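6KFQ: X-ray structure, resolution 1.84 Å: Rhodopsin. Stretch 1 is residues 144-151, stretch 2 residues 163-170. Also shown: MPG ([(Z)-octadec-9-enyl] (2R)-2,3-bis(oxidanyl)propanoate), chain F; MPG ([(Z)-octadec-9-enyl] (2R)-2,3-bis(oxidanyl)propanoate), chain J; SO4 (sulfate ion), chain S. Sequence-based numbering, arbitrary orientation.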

ATOM      1  N   LEU A 144      11.611  -3.548  10.022  1.00 24.97           N
ATOM      2  CA  LEU A 144      12.630  -3.600   8.980  1.00 26.36           C
ATOM      3  C   LEU A 144      12.755  -2.247   8.305  1.00 30.18           C
ATOM      4  O   LEU A 144      13.862  -1.788   7.997  1.00 30.32           O
ATOM      5  CB  LEU A 144      12.294  -4.686   7.961  1.00 26.77           C
ATOM      6  CG  LEU A 144      12.474  -6.099   8.533  1.00 30.77           C
ATOM      7  CD1 LEU A 144      12.193  -7.146   7.471  1.00 32.06           C
ATOM      8  CD2 LEU A 144      13.866  -6.265   9.078  1.00 34.20           C
ATOM      9  N   LEU A 145      11.624  -1.576   8.105  1.00 25.92           N
ATOM     10  CA  LEU A 145      11.649  -0.251   7.498  1.00 27.53           C
ATOM     11  C   LEU A 145      12.435   0.730   8.359  1.00 32.56           C
ATOM     12  O   LEU A 145      13.264   1.497   7.851  1.00 34.72           O
ATOM     13  CB  LEU A 145      10.214   0.232   7.283  1.00 31.46           C
ATOM     14  CG  LEU A 145      10.032   1.624   6.676  1.00 41.95           C
ATOM     15  CD1 LEU A 145      10.627   1.696   5.276  1.00 44.38           C
ATOM     16  CD2 LEU A 145       8.555   1.999   6.660  1.00 43.14           C
ATOM     17  N   VAL A 146      12.196   0.718   9.670  1.00 27.80           N
ATOM     18  CA  VAL A 146      12.791   1.733  10.529  1.00 30.48           C
ATOM     19  C   VAL A 146      14.242   1.397  10.848  1.00 36.71           C
ATOM     20  O   VAL A 146      15.115   2.273  10.811  1.00 40.61           O
ATOM     21  CB  VAL A 146      11.951   1.904  11.808  1.00 35.41           C
ATOM     22  CG1 VAL A 146      12.713   2.712  12.845  1.00 41.61           C
ATOM     23  CG2 VAL A 146      10.622   2.571  11.482  1.00 37.06           C
ATOM     24  N   SER A 147      14.530   0.131  11.154  1.00 32.02           N
ATOM     25  CA  SER A 147      15.868  -0.229  11.613  1.00 33.73           C
ATOM     26  C   SER A 147      16.880  -0.315  10.477  1.00 35.71           C
ATOM     27  O   SER A 147      18.072  -0.090  10.701  1.00 43.74           O
ATOM     28  CB  SER A 147      15.823  -1.565  12.359  1.00 33.18           C
ATOM     29  OG  SER A 147      15.471  -2.612  11.472  1.00 34.85           O
ATOM     30  N   ARG A 148      16.443  -0.649   9.266  1.00 33.25           N
ATOM     31  CA  ARG A 148      17.358  -0.846   8.147  1.00 32.33           C
ATOM     32  C   ARG A 148      17.295   0.266   7.111  1.00 33.59           C
ATOM     33  O   ARG A 148      18.327   0.847   6.765  1.00 34.31           O
ATOM     34  CB  ARG A 148      17.067  -2.189   7.470  1.00 31.77           C
ATOM     35  CG  ARG A 148      17.928  -2.483   6.257  1.00 33.94           C
ATOM     36  CD  ARG A 148      19.379  -2.723   6.642  1.00 41.12           C
ATOM     37  NE  ARG A 148      20.188  -2.994   5.463  1.00 45.49           N
ATOM     38  CZ  ARG A 148      20.416  -4.208   4.981  1.00 47.76           C
ATOM     39  NH1 ARG A 148      19.913  -5.272   5.594  1.00 48.66           N
ATOM     40  NH2 ARG A 148      21.159  -4.356   3.895  1.00 51.36           N
ATOM     41  N   LEU A 149      16.105   0.585   6.596  1.00 31.90           N
ATOM     42  CA  LEU A 149      16.051   1.479   5.440  1.00 29.99           C
ATOM     43  C   LEU A 149      16.335   2.927   5.808  1.00 32.14           C
ATOM     44  O   LEU A 149      16.910   3.659   4.994  1.00 35.33           O
ATOM     45  CB  LEU A 149      14.703   1.358   4.733  1.00 28.83           C
ATOM     46  CG  LEU A 149      14.485   0.056   3.966  1.00 30.55           C
ATOM     47  CD1 LEU A 149      13.186   0.111   3.177  1.00 30.06           C
ATOM     48  CD2 LEU A 149      15.671  -0.233   3.060  1.00 32.00           C
ATOM     49  N   PHE A 150      15.943   3.377   7.007  1.00 34.13           N
ATOM     50  CA  PHE A 150      16.290   4.743   7.398  1.00 35.14           C
ATOM     51  C   PHE A 150      17.799   4.912   7.474  1.00 36.62           C
ATOM     52  O   PHE A 150      18.337   5.961   7.099  1.00 34.20           O
ATOM     53  CB  PHE A 150      15.643   5.106   8.736  1.00 39.28           C
ATOM     54  CG  PHE A 150      14.255   5.679   8.606  1.00 38.55           C
ATOM     55  CD1 PHE A 150      13.152   4.845   8.566  1.00 35.94           C
ATOM     56  CD2 PHE A 150      14.060   7.055   8.519  1.00 41.00           C
ATOM     57  CE1 PHE A 150      11.866   5.362   8.444  1.00 33.99           C
ATOM     58  CE2 PHE A 150      12.778   7.583   8.400  1.00 38.30           C
ATOM     59  CZ  PHE A 150      11.680   6.734   8.364  1.00 37.76           C
ATOM     60  N   ALA A 151      18.499   3.888   7.958  1.00 34.95           N
ATOM     61  CA  ALA A 151      19.953   3.963   8.013  1.00 38.66           C
ATOM     62  C   ALA A 151      20.557   3.937   6.616  1.00 36.83           C
ATOM     63  O   ALA A 151      21.490   4.694   6.324  1.00 37.26           O
ATOM     64  CB  ALA A 151      20.504   2.819   8.865  1.00 40.72           C
ATOM     65  N   ILE A 163      13.390  12.649   0.381  1.00 33.97           N
ATOM     66  CA  ILE A 163      12.144  12.084  -0.121  1.00 31.80           C
ATOM     67  C   ILE A 163      11.881  10.731   0.523  1.00 34.28           C
ATOM     68  O   ILE A 163      10.734  10.384   0.832  1.00 30.54           O
ATOM     69  CB  ILE A 163      12.142  11.991  -1.659  1.00 36.29           C
ATOM     70  CG1 ILE A 163      10.771  11.485  -2.143  1.00 34.90           C
ATOM     71  CG2 ILE A 163      13.230  11.056  -2.146  1.00 35.49           C
ATOM     72  CD1 ILE A 163       9.594  12.343  -1.676  1.00 34.38           C
ATOM     73  N   PHE A 164      12.935   9.947   0.753  1.00 35.26           N
ATOM     74  CA  PHE A 164      12.724   8.700   1.472  1.00 29.69           C
ATOM     75  C   PHE A 164      12.065   8.959   2.821  1.00 28.62           C
ATOM     76  O   PHE A 164      11.073   8.316   3.178  1.00 29.54           O
ATOM     77  CB  PHE A 164      14.029   7.941   1.697  1.00 29.41           C
ATOM     78  CG  PHE A 164      13.822   6.765   2.608  1.00 29.75           C
ATOM     79  CD1 PHE A 164      13.312   5.579   2.106  1.00 30.00           C
ATOM     80  CD2 PHE A 164      14.017   6.880   3.979  1.00 29.98           C
ATOM     81  CE1 PHE A 164      13.056   4.494   2.948  1.00 27.72           C
ATOM     82  CE2 PHE A 164      13.760   5.806   4.821  1.00 31.80           C
ATOM     83  CZ  PHE A 164      13.273   4.615   4.301  1.00 29.93           C
ATOM     84  N   ARG A 165      12.630   9.883   3.595  1.00 30.19           N
ATOM     85  CA  ARG A 165      12.100  10.140   4.928  1.00 34.25           C
ATOM     86  C   ARG A 165      10.652  10.601   4.860  1.00 33.87           C
ATOM     87  O   ARG A 165       9.820  10.176   5.670  1.00 32.78           O
ATOM     88  CB  ARG A 165      12.979  11.168   5.638  1.00 36.87           C
ATOM     89  CG  ARG A 165      14.310  10.578   6.078  1.00 44.51           C
ATOM     90  CD  ARG A 165      15.346  11.648   6.354  1.00 53.30           C
ATOM     91  NE  ARG A 165      16.665  11.058   6.570  1.00 60.39           N
ATOM     92  CZ  ARG A 165      17.809  11.723   6.458  1.00 66.47           C
ATOM     93  NH1 ARG A 165      17.799  13.006   6.121  1.00 68.92           N
ATOM     94  NH2 ARG A 165      18.962  11.104   6.673  1.00 69.84           N
ATOM     95  N   THR A 166      10.331  11.450   3.884  1.00 34.58           N
ATOM     96  CA  THR A 166       8.957  11.907   3.722  1.00 31.62           C
ATOM     97  C   THR A 166       8.024  10.746   3.403  1.00 27.99           C
ATOM     98  O   THR A 166       6.965  10.601   4.024  1.00 26.48           O
ATOM     99  CB  THR A 166       8.887  12.973   2.631  1.00 32.58           C
ATOM    100  OG1 THR A 166       9.619  14.121   3.063  1.00 34.36           O
ATOM    101  CG2 THR A 166       7.437  13.358   2.362  1.00 33.07           C
ATOM    102  N   LEU A 167       8.396   9.910   2.428  1.00 25.59           N
ATOM    103  CA  LEU A 167       7.526   8.802   2.048  1.00 26.59           C
ATOM    104  C   LEU A 167       7.444   7.756   3.150  1.00 25.53           C
ATOM    105  O   LEU A 167       6.394   7.128   3.344  1.00 23.97           O
ATOM    106  CB  LEU A 167       8.024   8.171   0.754  1.00 30.52           C
ATOM    107  CG  LEU A 167       7.942   9.065  -0.488  1.00 32.18           C
ATOM    108  CD1 LEU A 167       8.452   8.298  -1.687  1.00 32.80           C
ATOM    109  CD2 LEU A 167       6.522   9.560  -0.714  1.00 29.33           C
ATOM    110  N   ALA A 168       8.547   7.527   3.860  1.00 28.18           N
ATOM    111  CA  ALA A 168       8.541   6.491   4.888  1.00 27.06           C
ATOM    112  C   ALA A 168       7.667   6.895   6.070  1.00 25.21           C
ATOM    113  O   ALA A 168       6.935   6.064   6.613  1.00 25.49           O
ATOM    114  CB  ALA A 168       9.972   6.185   5.341  1.00 27.00           C
ATOM    115  N   VAL A 169       7.746   8.157   6.493  1.00 25.21           N
ATOM    116  CA  VAL A 169       6.873   8.633   7.562  1.00 27.31           C
ATOM    117  C   VAL A 169       5.426   8.606   7.105  1.00 27.95           C
ATOM    118  O   VAL A 169       4.536   8.167   7.844  1.00 29.23           O
ATOM    119  CB  VAL A 169       7.294  10.044   8.019  1.00 32.94           C
ATOM    120  CG1 VAL A 169       6.294  10.604   8.996  1.00 34.57           C
ATOM    121  CG2 VAL A 169       8.654   9.996   8.662  1.00 36.48           C
ATOM    122  N   LEU A 170       5.166   9.063   5.876  1.00 23.20           N
ATOM    123  CA  LEU A 170       3.812   8.993   5.337  1.00 25.00           C
ATOM    124  C   LEU A 170       3.287   7.565   5.351  1.00 20.85           C
ATOM    125  O   LEU A 170       2.134   7.307   5.719  1.00 19.94           O
ATOM    126  CB  LEU A 170       3.797   9.540   3.911  1.00 24.22           C
ATOM    127  CG  LEU A 170       2.451   9.416   3.200  1.00 31.07           C
ATOM    128  CD1 LEU A 170       1.412  10.305   3.874  1.00 35.30           C
ATOM    129  CD2 LEU A 170       2.582   9.793   1.730  1.00 30.87           C
TER
HETATM  130  C4  MPG F 305      12.579   6.653  12.410  1.00 61.37           C
HETATM  131  C5  MPG F 305      11.449   7.612  12.125  1.00 62.12           C
HETATM  132  C6  MPG F 305      10.083   7.091  12.506  1.00 61.98           C
HETATM  133  C7  MPG F 305       8.930   8.029  12.171  1.00 61.85           C
HETATM  134  C8  MPG F 305       7.604   7.558  12.685  1.00 61.55           C
HETATM  135  C9  MPG F 305       6.451   8.443  12.322  1.00 59.97           C
HETATM  136  C10 MPG F 305       5.243   8.289  12.802  1.00 59.22           C
HETATM  137  C11 MPG F 305       4.882   7.226  13.793  1.00 59.49           C
HETATM  138  C12 MPG F 305       3.532   7.400  14.415  1.00 59.35           C
HETATM  139  C13 MPG F 305       2.350   7.086  13.513  1.00 59.31           C
HETATM  140  C14 MPG F 305       1.019   7.288  14.198  1.00 58.29           C
HETATM  141  C15 MPG F 305      -0.195   6.829  13.424  1.00 54.33           C
HETATM  142  C16 MPG F 305      -1.488   7.064  14.166  1.00 52.83           C
HETATM  143  C17 MPG F 305      -2.739   6.487  13.560  1.00 52.90           C
HETATM  144  C18 MPG F 305      -3.974   6.725  14.398  1.00 52.59           C
HETATM  145  C14 MPG J 309       4.040  13.701   5.505  1.00 53.35           C
HETATM  146  C15 MPG J 309       4.098  13.034   6.856  1.00 51.78           C
HETATM  147  C16 MPG J 309       2.957  12.086   7.132  1.00 50.61           C
HETATM  148  C17 MPG J 309       1.589  12.715   7.110  1.00 48.47           C
HETATM  149  C18 MPG J 309       0.470  11.768   7.478  1.00 48.17           C
HETATM  150  S   SO4 S 318      20.953  -8.074   3.049  1.00 43.44           S
HETATM  151  O1  SO4 S 318      20.426  -7.865   4.391  1.00 40.75           O
HETATM  152  O2  SO4 S 318      19.912  -8.525   2.134  1.00 42.98           O
HETATM  153  O3  SO4 S 318      21.514  -6.811   2.572  1.00 47.09           O
HETATM  154  O4  SO4 S 318      22.014  -9.082   3.067  1.00 47.24           O
HETATM  155  O   HOH W   1      17.094   8.479   7.326  1.00 43.15           O

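The contact centres on two phenylalanines. The edge of Phe164 points at one face of the Phe150 ring: the centroids lie 5.1 Å apart, the planes meet at 78°, and Phe164 CE2 sits 3.8 Å from Phe150 CG. This is an edge-to-face pair, in which the slightly positive hydrogens at one ring's rim meet the electron-rich face of the other. The two residues reach it differently. Phe164 has its CA-to-CB bond directed toward the opposite helix, and its t rotamer (chi1 172°) carries the ring across the gap. Phe150 starts sideways, and its m rotamer (chi1 -88°) brings the end of the side chain nearer to the second stretch.

The tip of Phe164 then packs against two leucines of the first helix. Its CZ lies 3.6 Å from Leu149 CB and 4.1 Å from Leu145 CD1, so aliphatic carbon from two residues lies against the tip of a buried ring. Leu145 also leaves sideways, but its t, p conformation turns the methyls inward. Phe150 CZ, in turn, rests 3.5 Å from Ala168 CB. With a single methyl directed toward the first stretch, Ala168 leaves room for the ring to come this close to its helix.

These contacts bury 297 Å² in all, with Phe150 and Phe164 contributing 89 and 76 Å². The helix axes approach to 10.8 Å and run nearly antiparallel, at 173°. At that spacing the large rings span the gap, and no direct hydrogen bond crosses it. In the first helix, a wider pi-type turn covers 145-149, where Leu145 O receives weak bonds from both Leu149 N (3.2 Å) and Phe150 N (3.4 Å).

Further out, lipid continues the apolar surface. The Phe150 face opposite Phe164 is covered by the chain F MPG, whose C5 lies 3.9 Å from Phe150 CZ. Val169 CG2 is at the ring's edge, 4.5 Å from Phe150 CZ, while Val169 CG1 lies 4.0 Å from C9 of the same lipid. A branched aliphatic residue suits this position between protein and the hydrocarbon chain of the lipid.

The polar edge is formed by Arg165. Its aliphatic CG packs 4.1 Å from Phe150 CE2, and the extended side chain carries its charged end beyond the ring. There water 1 bridges the helices, accepting from Arg165 NE at 2.7 Å and donating to Phe150 O at 2.8 Å. Arginine thus serves both environments, with the CG methylene against the aromatic ring and a guanidinium in the exposed, hydrated margin.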